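Long-range contacts in B-agarase (Agarivorans gilvus, PDB 5Z6P), which belongs to glycoside hydrolase family 50 and has agarase activity, probably hydrolysing beta-galactosidic linkages of the agarose chain: residues Ala98-Ala103 with Gln134-Val139; Arg125-Ala130 with Val169-Met174. All blocks are in the same frame, centred on the assembly; numbering follows the deposited sequence.

Contact 1. Residues Ala98-Ala103 with Gln134-Val139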
loop_
_atom_site.group_PDB
_atom_site.type_symbol
_atom_site.label_atom_id
_atom_site.label_comp_id
_atom_site.label_asym_id
_atom_site.label_seq_id
_atom_site.Cartn_x
_atom_site.Cartn_y
_atom_site.Cartn_z
ATOM N N ALA A 98 3.708 -19.953 18.806
ATOM C CA ALA A 98 3.078 -18.990 19.692
ATOM C C ALA A 98 4.047 -18.424 20.729
ATOM O O ALA A 98 5.069 -19.025 21.041
ATOM C CB ALA A 98 1.898 -19.621 20.382
ATOM N N PHE A 99 3.712 -17.252 21.245
ATOM C CA PHE A 99 4.440 -16.660 22.358
ATOM C C PHE A 99 3.578 -15.587 22.995
ATOM O O PHE A 99 2.603 -15.127 22.408
ATOM C CB PHE A 99 5.779 -16.070 21.903
ATOM C CG PHE A 99 5.653 -15.002 20.852
ATOM C CD1 PHE A 99 5.657 -15.335 19.507
ATOM C CD2 PHE A 99 5.541 -13.670 21.205
ATOM C CE1 PHE A 99 5.545 -14.362 18.539
ATOM C CE2 PHE A 99 5.435 -12.696 20.239
ATOM C CZ PHE A 99 5.425 -13.048 18.909
ATOM N N ASP A 100 3.937 -15.182 24.199
ATOM C CA ASP A 100 3.207 -14.116 24.862
ATOM C C ASP A 100 4.037 -12.858 24.800
ATOM O O ASP A 100 5.255 -12.939 24.778
ATOM C CB ASP A 100 2.882 -14.489 26.307
ATOM C CG ASP A 100 1.909 -15.646 26.401
ATOM O OD1 ASP A 100 1.241 -15.948 25.389
ATOM O OD2 ASP A 100 1.812 -16.250 27.484
ATOM N N ALA A 101 3.380 -11.704 24.771
ATOM C CA ALA A 101 4.085 -10.437 24.695
ATOM C C ALA A 101 3.350 -9.311 25.414
ATOM O O ALA A 101 2.128 -9.228 25.352
ATOM C CB ALA A 101 4.312 -10.062 23.245
ATOM N N ARG A 102 4.120 -8.456 26.088
ATOM C CA ARG A 102 3.651 -7.188 26.640
ATOM C C ARG A 102 4.488 -6.056 26.080
ATOM O O ARG A 102 5.677 -6.215 25.915
ATOM C CB ARG A 102 3.761 -7.162 28.160
ATOM C CG ARG A 102 2.794 -8.028 28.880
ATOM C CD ARG A 102 2.528 -7.446 30.249
ATOM N NE ARG A 102 3.564 -7.795 31.209
ATOM C CZ ARG A 102 4.063 -6.959 32.113
ATOM N NH1 ARG A 102 3.648 -5.704 32.175
ATOM N NH2 ARG A 102 4.988 -7.383 32.951
ATOM N N ALA A 103 3.870 -4.920 25.800
ATOM C CA ALA A 103 4.590 -3.713 25.414
ATOM C C ALA A 103 4.528 -2.722 26.566
ATOM O O ALA A 103 3.458 -2.469 27.097
ATOM C CB ALA A 103 4.000 -3.104 24.162
ATOM N N GLN A 134 -1.087 -8.678 29.272
ATOM C CA GLN A 134 -0.399 -9.635 28.436
ATOM C C GLN A 134 -1.347 -10.182 27.357
ATOM O O GLN A 134 -2.504 -10.480 27.625
ATOM C CB GLN A 134 0.169 -10.757 29.311
ATOM C CG GLN A 134 1.248 -11.614 28.688
ATOM C CD GLN A 134 1.977 -12.483 29.726
ATOM O OE1 GLN A 134 2.463 -11.989 30.744
ATOM N NE2 GLN A 134 2.037 -13.786 29.468
ATOM N N GLN A 135 -0.846 -10.239 26.128
ATOM C CA GLN A 135 -1.479 -10.944 25.008
ATOM C C GLN A 135 -0.833 -12.278 24.677
ATOM O O GLN A 135 0.374 -12.368 24.725
ATOM C CB GLN A 135 -1.385 -10.098 23.742
ATOM C CG GLN A 135 -2.305 -8.873 23.434
ATOM C CD GLN A 135 -1.681 -7.532 23.795
ATOM O OE1 GLN A 135 -2.057 -6.979 24.812
ATOM N NE2 GLN A 135 -0.535 -7.208 23.180
ATOM N N SER A 136 -1.609 -13.257 24.225
ATOM C CA SER A 136 -1.043 -14.443 23.571
ATOM C C SER A 136 -1.153 -14.305 22.062
ATOM O O SER A 136 -2.195 -13.914 21.565
ATOM C CB SER A 136 -1.738 -15.736 24.007
ATOM O OG SER A 136 -1.218 -16.199 25.237
ATOM N N PHE A 137 -0.085 -14.624 21.336
ATOM C CA PHE A 137 -0.077 -14.494 19.885
ATOM C C PHE A 137 0.174 -15.838 19.222
ATOM O O PHE A 137 0.997 -16.608 19.676
ATOM C CB PHE A 137 0.969 -13.470 19.436
ATOM C CG PHE A 137 0.697 -12.083 19.932
ATOM C CD1 PHE A 137 -0.172 -11.257 19.255
ATOM C CD2 PHE A 137 1.282 -11.620 21.097
ATOM C CE1 PHE A 137 -0.445 -9.999 19.713
ATOM C CE2 PHE A 137 1.027 -10.363 21.548
ATOM C CZ PHE A 137 0.154 -9.545 20.856
ATOM N N MET A 138 -0.560 -16.114 18.149
ATOM C CA MET A 138 -0.490 -17.396 17.459
ATOM C C MET A 138 -0.229 -17.198 15.975
ATOM O O MET A 138 -0.917 -16.417 15.319
ATOM C CB MET A 138 -1.785 -18.179 17.638
ATOM C CG MET A 138 -2.253 -18.337 19.075
ATOM S SD MET A 138 -1.847 -19.961 19.735
ATOM C CE MET A 138 -3.087 -21.013 18.967
ATOM N N VAL A 139 0.767 -17.896 15.451
ATOM C CA VAL A 139 1.030 -17.893 14.023
ATOM C C VAL A 139 0.768 -19.300 13.484
ATOM O O VAL A 139 1.547 -20.216 13.734
ATOM C CB VAL A 139 2.466 -17.468 13.709
ATOM C CG1 VAL A 139 2.666 -17.364 12.211
ATOM C CG2 VAL A 139 2.778 -16.148 14.380
#

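Contact 2. Residues Arg125-Ala130 with Val169-Met174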
loop_
_atom_site.group_PDB
_atom_site.type_symbol
_atom_site.label_atom_id
_atom_site.label_comp_id
_atom_site.label_asym_id
_atom_site.label_seq_id
_atom_site.Cartn_x
_atom_site.Cartn_y
_atom_site.Cartn_z
ATOM N N ARG A 125 3.870 -13.224 8.876
ATOM C CA ARG A 125 2.693 -12.623 9.489
ATOM C C ARG A 125 3.077 -11.426 10.366
ATOM O O ARG A 125 4.253 -11.227 10.656
ATOM C CB ARG A 125 1.949 -13.642 10.339
ATOM C CG ARG A 125 1.543 -14.900 9.606
ATOM C CD ARG A 125 0.278 -15.449 10.210
ATOM N NE ARG A 125 -0.111 -16.734 9.636
ATOM C CZ ARG A 125 -1.374 -17.126 9.482
ATOM N NH1 ARG A 125 -2.360 -16.327 9.857
ATOM N NH2 ARG A 125 -1.643 -18.310 8.957
ATOM N N CYS A 126 2.100 -10.631 10.795
ATOM C CA CYS A 126 2.405 -9.632 11.819
ATOM C C CYS A 126 1.339 -9.547 12.903
ATOM O O CYS A 126 0.211 -10.054 12.758
ATOM C CB CYS A 126 2.640 -8.242 11.196
ATOM S SG CYS A 126 1.219 -7.363 10.585
ATOM N N ILE A 127 1.733 -8.924 14.002
ATOM C CA ILE A 127 0.860 -8.688 15.128
ATOM C C ILE A 127 0.979 -7.248 15.612
ATOM O O ILE A 127 2.022 -6.616 15.441
ATOM C CB ILE A 127 1.193 -9.635 16.280
ATOM C CG1 ILE A 127 2.656 -9.473 16.692
ATOM C CG2 ILE A 127 0.930 -11.080 15.880
ATOM C CD1 ILE A 127 3.006 -10.273 17.921
ATOM N N ASN A 128 -0.093 -6.727 16.194
ATOM C CA ASN A 128 -0.004 -5.488 16.949
ATOM C C ASN A 128 0.005 -5.786 18.450
ATOM O O ASN A 128 -0.927 -6.391 18.977
ATOM C CB ASN A 128 -1.148 -4.535 16.618
ATOM C CG ASN A 128 -0.962 -3.169 17.258
ATOM O OD1 ASN A 128 -1.353 -2.950 18.400
ATOM N ND2 ASN A 128 -0.317 -2.254 16.533
ATOM N N ILE A 129 1.063 -5.373 19.132
ATOM C CA ILE A 129 1.178 -5.620 20.565
ATOM C C ILE A 129 0.762 -4.370 21.312
ATOM O O ILE A 129 1.426 -3.345 21.232
ATOM C CB ILE A 129 2.598 -6.028 20.961
ATOM C CG1 ILE A 129 3.074 -7.167 20.059
ATOM C CG2 ILE A 129 2.639 -6.433 22.429
ATOM C CD1 ILE A 129 4.547 -7.365 20.062
ATOM N N ALA A 130 -0.359 -4.449 22.010
ATOM C CA ALA A 130 -0.935 -3.279 22.637
ATOM C C ALA A 130 -0.337 -3.064 24.024
ATOM O O ALA A 130 0.094 -4.018 24.668
ATOM C CB ALA A 130 -2.448 -3.418 22.716
ATOM N N VAL A 169 -4.446 -13.785 20.168
ATOM C CA VAL A 169 -4.424 -13.056 18.916
ATOM C C VAL A 169 -3.819 -13.944 17.846
ATOM O O VAL A 169 -2.693 -14.426 18.003
ATOM C CB VAL A 169 -3.597 -11.768 19.019
ATOM C CG1 VAL A 169 -3.473 -11.095 17.613
ATOM C CG2 VAL A 169 -4.221 -10.810 20.002
ATOM N N TYR A 170 -4.565 -14.169 16.770
ATOM C CA TYR A 170 -4.041 -14.880 15.620
ATOM C C TYR A 170 -3.363 -13.902 14.659
ATOM O O TYR A 170 -3.990 -12.983 14.159
ATOM C CB TYR A 170 -5.160 -15.655 14.938
ATOM C CG TYR A 170 -5.363 -17.042 15.514
ATOM C CD1 TYR A 170 -6.069 -17.236 16.689
ATOM C CD2 TYR A 170 -4.810 -18.148 14.899
ATOM C CE1 TYR A 170 -6.230 -18.488 17.222
ATOM C CE2 TYR A 170 -4.971 -19.406 15.424
ATOM C CZ TYR A 170 -5.684 -19.570 16.595
ATOM O OH TYR A 170 -5.874 -20.819 17.164
ATOM N N ALA A 171 -2.065 -14.091 14.450
ATOM C CA ALA A 171 -1.264 -13.198 13.620
ATOM C C ALA A 171 -1.837 -13.080 12.212
ATOM O O ALA A 171 -2.365 -14.033 11.676
ATOM C CB ALA A 171 0.193 -13.690 13.563
ATOM N N THR A 172 -1.728 -11.894 11.625
ATOM C CA THR A 172 -2.268 -11.639 10.294
ATOM C C THR A 172 -1.282 -12.027 9.209
ATOM O O THR A 172 -0.169 -11.515 9.192
ATOM C CB THR A 172 -2.612 -10.153 10.109
ATOM O OG1 THR A 172 -3.543 -9.743 11.106
ATOM C CG2 THR A 172 -3.194 -9.908 8.733
ATOM N N TRP A 173 -1.692 -12.893 8.282
ATOM C CA TRP A 173 -0.819 -13.273 7.191
ATOM C C TRP A 173 -0.558 -12.102 6.233
ATOM O O TRP A 173 -1.494 -11.493 5.716
ATOM C CB TRP A 173 -1.391 -14.451 6.420
ATOM C CG TRP A 173 -0.359 -15.035 5.548
ATOM C CD1 TRP A 173 0.674 -15.830 5.931
ATOM C CD2 TRP A 173 -0.210 -14.835 4.149
ATOM N NE1 TRP A 173 1.445 -16.157 4.854
ATOM C CE2 TRP A 173 0.919 -15.558 3.741
ATOM C CE3 TRP A 173 -0.935 -14.124 3.190
ATOM C CZ2 TRP A 173 1.345 -15.597 2.430
ATOM C CZ3 TRP A 173 -0.509 -14.159 1.879
ATOM C CH2 TRP A 173 0.620 -14.894 1.511
ATOM N N MET A 174 0.719 -11.810 5.991
ATOM C CA MET A 174 1.122 -10.608 5.252
ATOM C C MET A 174 1.823 -10.869 3.921
ATOM O O MET A 174 1.446 -10.297 2.906
ATOM C CB MET A 174 2.063 -9.741 6.101
ATOM C CG MET A 174 1.486 -9.230 7.408
ATOM S SD MET A 174 0.088 -8.149 7.142
ATOM C CE MET A 174 0.843 -6.642 6.558
#

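Contact 1. Residues Ala98-Ala103 with Gln134-Val139
Asp100 and Ser136 face each other across two antiparallel strands, and their side chains meet through a hydrogen bond in which Ser136 OG donates to Asp100 OD1; at 2.5 Å the modelled distance is so short that its exact length is doubtful. A chi1 of -66° sets CG of Asp100 beside the backbone N, and OD1 reaches the serine. Arg207 completes the cluster from the adjoining strand, its NH1 forming a salt bridge with OD1 and its NH2 bonding Ser136 OG; this cationic neighbour would be expected to favour the ionised carboxylate. The other oxygen, OD2, receives a weak bond from Gln134 NE2 (3.2 Å, angle at the proton 133°), with the amide and carboxylate planes turned 48° apart. Gln134 reaches across with CG anti to its backbone N, while Arg102 CG packs on Gln134 CA at 3.6 Å.

The backbone shows how an antiparallel pair satisfies its polar atoms inside a beta-sandwich-like domain, here one of the agarase CBM-like family. Phe99 and Phe137 form a hydrogen-bonded pair, with Phe137 N reaching Phe99 O at 2.9 Å and Phe99 N reaching Phe137 O. Ala101 and Gln135 repeat the scheme, Ala101 N to Gln135 O at 3.1 Å and Gln135 N to Ala101 O. At the non-hydrogen-bonded position between them the backbone turns to other strands: Asp100 bonds to Ser204, and Ser136 to strand 168-174. On the face carrying Phe99, Ala101 and Phe137, Phe137 CE2 rests obliquely against Ala101 CB at 3.7 Å, and Phe99 lies beside Phe137. Phe99 also packs against a neighbouring strand, on Met111 and Ile113, as expected for a beta-sandwich-like core. On the face of Asp100 and Ser136, Ala98 CB abuts Met138 SD at 3.8 Å.

Contact 2. Residues Arg125-Ala130 with Val169-Met174
The Arg125 side chain crosses that of Trp173 at about a right angle where strands 122-129 and 168-174 pair antiparallel in the agarase CBM-like domain, whose strands are consistent with a beta-sandwich-like fold. The guanidinium and indole planes stand 80° apart, so the two groups do not stack. Trp173 CB lies over one face of the guanidinium, towards its rim, and the indole presents its edge, CD1 sitting 3.9 Å from Arg125 NE. The arginine chain, extended from CG to NE, carries NH1 to Ala171 O at 2.9 Å; this acceptor lies near the guanidinium plane. The other nitrogens look beyond the segments: NH2 bonds the carbonyl of Cys151, a residue of the Cys151-Cys162 disulfide, and NE bonds His123, whose ring also meets that of Trp173. Several partners thus fix the rotation of the guanidinium.

Next along, Cys126 and Thr172 form a hydrogen-bonded pair, Cys126 N to Thr172 O and Thr172 N to Cys126 O, each 2.9 Å. Ala171 CB touches both Arg125 CB and Ile127 CG2, the latter at 3.6 Å. On the other face, a chi1 of 73° tucks Cys126 SG between its backbone N and carbonyl carbon, from where it touches Met174 CG, 3.7 Å away.

Contacts 1 and 2 lie with their centres about 9 Å apart, and strand 168-174 of contact 2 also pairs with strand 135-140 of contact 1. Its first part runs parallel to 135-140, where probable hydrogen bonds join Ser136 O to Val169 N and Met138 N to Val169 O, both at 2.7 Å. After the break at Ala171 its second part pairs antiparallel with 122-129, so one strand serves both partners. Ile127 of contact 2 packs on Phe99 and Phe137 of contact 1. The centre of contact 1 is about 26 Å and that of contact 2 about 17 Å from the centre of the chain; on contact 2, Thr172 touches His680 and Asn128 ND2 bonds Thr685 OG1.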